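Local coordinates for uncharacterized protein (Pseudomonas syringae pv. tomato, PDB 3K4I) that is of unknown function but is a member of the Aldolase/RraA family of alpha/beta proteins and forms an assembly of three chains, at residues Asp79-Pro82 and Ser83-Ile87; Pro157-Asp161 and Gly162-Gln166. All coordinates share one frame; numbering follows the deposited sequence.

Interaction 1: Asp79-Pro82 and Ser83-Ile87; sequences DQVP and SGSVI
Pro82 and Ser85 close a type II beta turn: the chain leaves a 3-10 segment at Gln80, reverses through Ser83 and Gly84, and enters strand 85-90 at Ser85. Gly84 takes the third position of the turn, at the positive phi (97°) this turn type calls for. The carbonyl O of Pro82 is gripped twice by one residue. Ser85 N donates to it at 3.2 Å, with an N-H...O angle of 140° that marks a rather bent bond, and Ser85 OG donates at 2.7 Å. Both donors come from the same face of the carbonyl plane, each tilted out of it. The hydroxyl gets there because OG stands beside its own backbone N, anti to the carbonyl carbon (chi1 -64°), which also sets it over a face of the Pro82 ring, with Pro82 CD 3.5 Å from Ser85 OG. On the buried side Val81 packs against the start of the strand. Its CG1 meets Ser85 CB at 3.4 Å, tighter than usual for two carbons, and the Ile87 side chain crosses that of Val81 at about a right angle. Phe58 of the neighbouring strand 53-63 touches Val81, Pro82 and Ser85. Both branches of Val81 reach the isoleucine: CG1 lies 3.9 Å from Ile87 CG1, and CG2 lies 4.0 Å from Ile87 CD1.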
loop_
_atom_site.group_PDB
_atom_site.type_symbol
_atom_site.label_atom_id
_atom_site.label_comp_id
_atom_site.label_asym_id
_atom_site.label_seq_id
_atom_site.Cartn_x
_atom_site.Cartn_y
_atom_site.Cartn_z
ATOM N N ASP C 79 19.259 14.777 -17.115
ATOM C CA ASP C 79 19.643 15.083 -18.515
ATOM C C ASP C 79 20.596 14.062 -19.139
ATOM O O ASP C 79 20.746 14.022 -20.361
ATOM C CB ASP C 79 20.299 16.472 -18.597
ATOM C CG ASP C 79 19.287 17.600 -18.566
ATOM O OD1 ASP C 79 18.184 17.430 -19.130
ATOM O OD2 ASP C 79 19.613 18.675 -18.002
ATOM N N GLN C 80 21.268 13.280 -18.303
ATOM C CA GLN C 80 22.253 12.291 -18.745
ATOM C C GLN C 80 21.651 10.924 -19.106
ATOM O O GLN C 80 22.337 10.094 -19.695
ATOM C CB GLN C 80 23.299 12.080 -17.633
ATOM C CG GLN C 80 23.913 13.354 -17.095
ATOM C CD GLN C 80 25.274 13.117 -16.451
ATOM O OE1 GLN C 80 26.171 13.978 -16.533
ATOM N NE2 GLN C 80 25.467 11.939 -15.867
ATOM N N VAL C 81 20.398 10.680 -18.707
ATOM C CA VAL C 81 19.805 9.350 -18.749
ATOM C C VAL C 81 19.338 9.021 -20.180
ATOM O O VAL C 81 18.561 9.773 -20.743
ATOM C CB VAL C 81 18.610 9.251 -17.769
ATOM C CG1 VAL C 81 18.003 7.849 -17.759
ATOM C CG2 VAL C 81 19.021 9.693 -16.342
ATOM N N PRO C 82 19.849 7.923 -20.760
ATOM C CA PRO C 82 19.465 7.561 -22.120
ATOM C C PRO C 82 18.018 7.096 -22.222
ATOM O O PRO C 82 17.465 6.504 -21.296
ATOM C CB PRO C 82 20.422 6.416 -22.476
ATOM C CG PRO C 82 21.523 6.497 -21.506
ATOM C CD PRO C 82 20.970 7.101 -20.269
ATOM N N SER C 83 17.416 7.335 -23.384
ATOM C CA SER C 83 16.143 6.730 -23.729
ATOM C C SER C 83 16.191 5.202 -23.550
ATOM O O SER C 83 17.159 4.564 -23.952
ATOM C CB SER C 83 15.805 7.093 -25.188
ATOM O OG SER C 83 14.576 6.522 -25.584
ATOM N N GLY C 84 15.166 4.639 -22.900
ATOM C CA GLY C 84 15.046 3.199 -22.704
ATOM C C GLY C 84 15.548 2.774 -21.346
ATOM O O GLY C 84 15.512 1.580 -21.017
ATOM N N SER C 85 15.989 3.761 -20.566
ATOM C CA SER C 85 16.490 3.481 -19.208
ATOM C C SER C 85 15.375 3.272 -18.222
ATOM O O SER C 85 14.310 3.873 -18.346
ATOM C CB SER C 85 17.327 4.641 -18.707
ATOM O OG SER C 85 18.488 4.811 -19.494
ATOM N N VAL C 86 15.642 2.440 -17.207
ATOM C CA VAL C 86 14.891 2.474 -15.950
ATOM C C VAL C 86 15.865 3.051 -14.909
ATOM O O VAL C 86 16.922 2.509 -14.736
ATOM C CB VAL C 86 14.467 1.050 -15.542
ATOM C CG1 VAL C 86 13.926 0.996 -14.125
ATOM C CG2 VAL C 86 13.418 0.490 -16.543
ATOM N N ILE C 87 15.491 4.141 -14.233
ATOM C CA ILE C 87 16.363 4.810 -13.283
ATOM C C ILE C 87 16.239 4.027 -11.982
ATOM O O ILE C 87 15.127 3.715 -11.573
ATOM C CB ILE C 87 15.924 6.285 -13.081
ATOM C CG1 ILE C 87 16.261 7.119 -14.328
ATOM C CG2 ILE C 87 16.605 6.871 -11.779
ATOM C CD1 ILE C 87 15.669 8.583 -14.379
#

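Interaction 2: Pro157-Asp161 and Gly162-Gln166; sequences PLVID and GITIQ
Strands 158-160 and 163-165 run antiparallel at 148°, their axes approaching to 4.6 Å, with Leu158 opposite Ile165 and Ile160 opposite Ile163 as hydrogen-bonded pairs. Each pair is joined by two backbone bonds: Leu158 N to Ile165 O and Ile165 N to Leu158 O are both 2.8 Å, as is Ile160 N to Ile163 O. The last, Ile163 N to Ile160 O, is 2.9 Å, and its donor sits above the carbonyl plane, 57° out of it. This bond closes the two-residue turn of a beta hairpin, type I', in which Asp161 and Gly162 both have positive phi. The Asp161 carboxylate forms a salt bridge through OD1 with Arg138. On the buried face, Ile165 sends its CD1 diagonally to Ile160, 3.6 Å from Ile160 CD1, and the same methyl reaches Leu158 CB at the longer 4.2 Å. Leu158 and Ile160 also pack on Val88 and Ser90 of strand 85-90. On the other face, Val159 and Thr164 form the non-hydrogen-bonded pair; Val159 CG1 rests over Gly162 CA while CG2 faces Thr164 OG1. At the open end, the Gln166 chain folds at chi2 (-77°), bringing the amide oxygen over a face of the Pro157 ring, where OE1 stands 3.5 Å from Pro157 CG.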
loop_
_atom_site.group_PDB
_atom_site.type_symbol
_atom_site.label_atom_id
_atom_site.label_comp_id
_atom_site.label_asym_id
_atom_site.label_seq_id
_atom_site.Cartn_x
_atom_site.Cartn_y
_atom_site.Cartn_z
ATOM N N PRO C 157 27.873 0.870 -9.327
ATOM C CA PRO C 157 27.138 -0.259 -8.745
ATOM C C PRO C 157 26.343 0.167 -7.509
ATOM O O PRO C 157 26.863 0.932 -6.688
ATOM C CB PRO C 157 28.251 -1.237 -8.321
ATOM C CG PRO C 157 29.451 -0.816 -9.074
ATOM C CD PRO C 157 29.327 0.634 -9.352
ATOM N N LEU C 158 25.099 -0.315 -7.389
ATOM C CA LEU C 158 24.311 -0.139 -6.163
ATOM C C LEU C 158 24.155 -1.478 -5.457
ATOM O O LEU C 158 24.140 -2.524 -6.101
ATOM C CB LEU C 158 22.907 0.366 -6.465
ATOM C CG LEU C 158 22.812 1.571 -7.384
ATOM C CD1 LEU C 158 21.353 1.878 -7.628
ATOM C CD2 LEU C 158 23.584 2.796 -6.887
ATOM N N VAL C 159 24.032 -1.447 -4.134
ATOM C CA VAL C 159 23.673 -2.674 -3.462
ATOM C C VAL C 159 22.421 -2.395 -2.625
ATOM O O VAL C 159 22.443 -1.575 -1.704
ATOM C CB VAL C 159 24.822 -3.268 -2.646
ATOM C CG1 VAL C 159 24.393 -4.622 -2.077
ATOM C CG2 VAL C 159 26.069 -3.449 -3.523
ATOM N N ILE C 160 21.322 -3.048 -2.983
ATOM C CA ILE C 160 20.028 -2.817 -2.308
ATOM C C ILE C 160 19.613 -4.140 -1.680
ATOM O O ILE C 160 19.418 -5.109 -2.381
ATOM C CB ILE C 160 18.952 -2.323 -3.309
ATOM C CG1 ILE C 160 19.321 -0.936 -3.867
ATOM C CG2 ILE C 160 17.540 -2.304 -2.684
ATOM C CD1 ILE C 160 18.463 -0.504 -5.048
ATOM N N ASP C 161 19.489 -4.173 -0.357
ATOM C CA ASP C 161 19.135 -5.422 0.342
ATOM C C ASP C 161 20.065 -6.601 -0.080
ATOM O O ASP C 161 19.589 -7.712 -0.280
ATOM C CB ASP C 161 17.649 -5.814 0.085
ATOM C CG ASP C 161 16.634 -4.731 0.510
ATOM O OD1 ASP C 161 15.741 -4.347 -0.314
ATOM O OD2 ASP C 161 16.701 -4.279 1.666
ATOM N N GLY C 162 21.362 -6.346 -0.277
ATOM C CA GLY C 162 22.303 -7.388 -0.722
ATOM C C GLY C 162 22.304 -7.756 -2.202
ATOM O O GLY C 162 23.030 -8.671 -2.610
ATOM N N ILE C 163 21.485 -7.057 -2.994
ATOM C CA ILE C 163 21.396 -7.279 -4.443
ATOM C C ILE C 163 22.146 -6.169 -5.143
ATOM O O ILE C 163 21.850 -5.008 -4.967
ATOM C CB ILE C 163 19.918 -7.290 -4.923
ATOM C CG1 ILE C 163 19.095 -8.282 -4.091
ATOM C CG2 ILE C 163 19.792 -7.620 -6.432
ATOM C CD1 ILE C 163 19.590 -9.702 -4.234
ATOM N N THR C 164 23.108 -6.558 -5.968
ATOM C CA THR C 164 23.910 -5.631 -6.718
ATOM C C THR C 164 23.183 -5.272 -8.022
ATOM O O THR C 164 22.658 -6.167 -8.686
ATOM C CB THR C 164 25.287 -6.257 -7.020
ATOM O OG1 THR C 164 26.049 -6.282 -5.803
ATOM C CG2 THR C 164 26.041 -5.448 -8.100
ATOM N N ILE C 165 23.138 -3.976 -8.336
ATOM C CA ILE C 165 22.620 -3.450 -9.622
ATOM C C ILE C 165 23.792 -2.718 -10.263
ATOM O O ILE C 165 24.371 -1.768 -9.688
ATOM C CB ILE C 165 21.427 -2.456 -9.480
ATOM C CG1 ILE C 165 20.238 -3.089 -8.732
ATOM C CG2 ILE C 165 20.972 -1.983 -10.844
ATOM C CD1 ILE C 165 20.179 -2.728 -7.253
ATOM N N GLN C 166 24.186 -3.204 -11.431
ATOM C CA GLN C 166 25.186 -2.542 -12.248
ATOM C C GLN C 166 24.478 -1.741 -13.344
ATOM O O GLN C 166 23.455 -2.186 -13.876
ATOM C CB GLN C 166 26.070 -3.593 -12.931
ATOM C CG GLN C 166 26.974 -4.394 -12.011
ATOM C CD GLN C 166 28.193 -3.619 -11.580
ATOM O OE1 GLN C 166 28.367 -2.457 -11.938
ATOM N NE2 GLN C 166 29.051 -4.260 -10.781
#

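In the fold
The two contacts follow in series along the chain, interaction 1 finishing before interaction 2 begins. Their centres lie about 18 Å apart and their nearest atoms about 7 Å apart, so they do not touch. What they share is the parallel pair of strands 53-63 and 85-90. Interaction 1 is the turn that starts strand 85-90, whereas the hairpin of interaction 2 packs side chains further along it, at Val88 and Ser90. Strand 53-63 serves both as well: Phe58 borders the turn, while Thr59 meets Leu158 and Ile165. Asp79, in the 3-10 segment leading into the turn, accepts hydrogen bonds from Leu213 N and Glu214 N of a second subunit, but no other chain touches the hairpin.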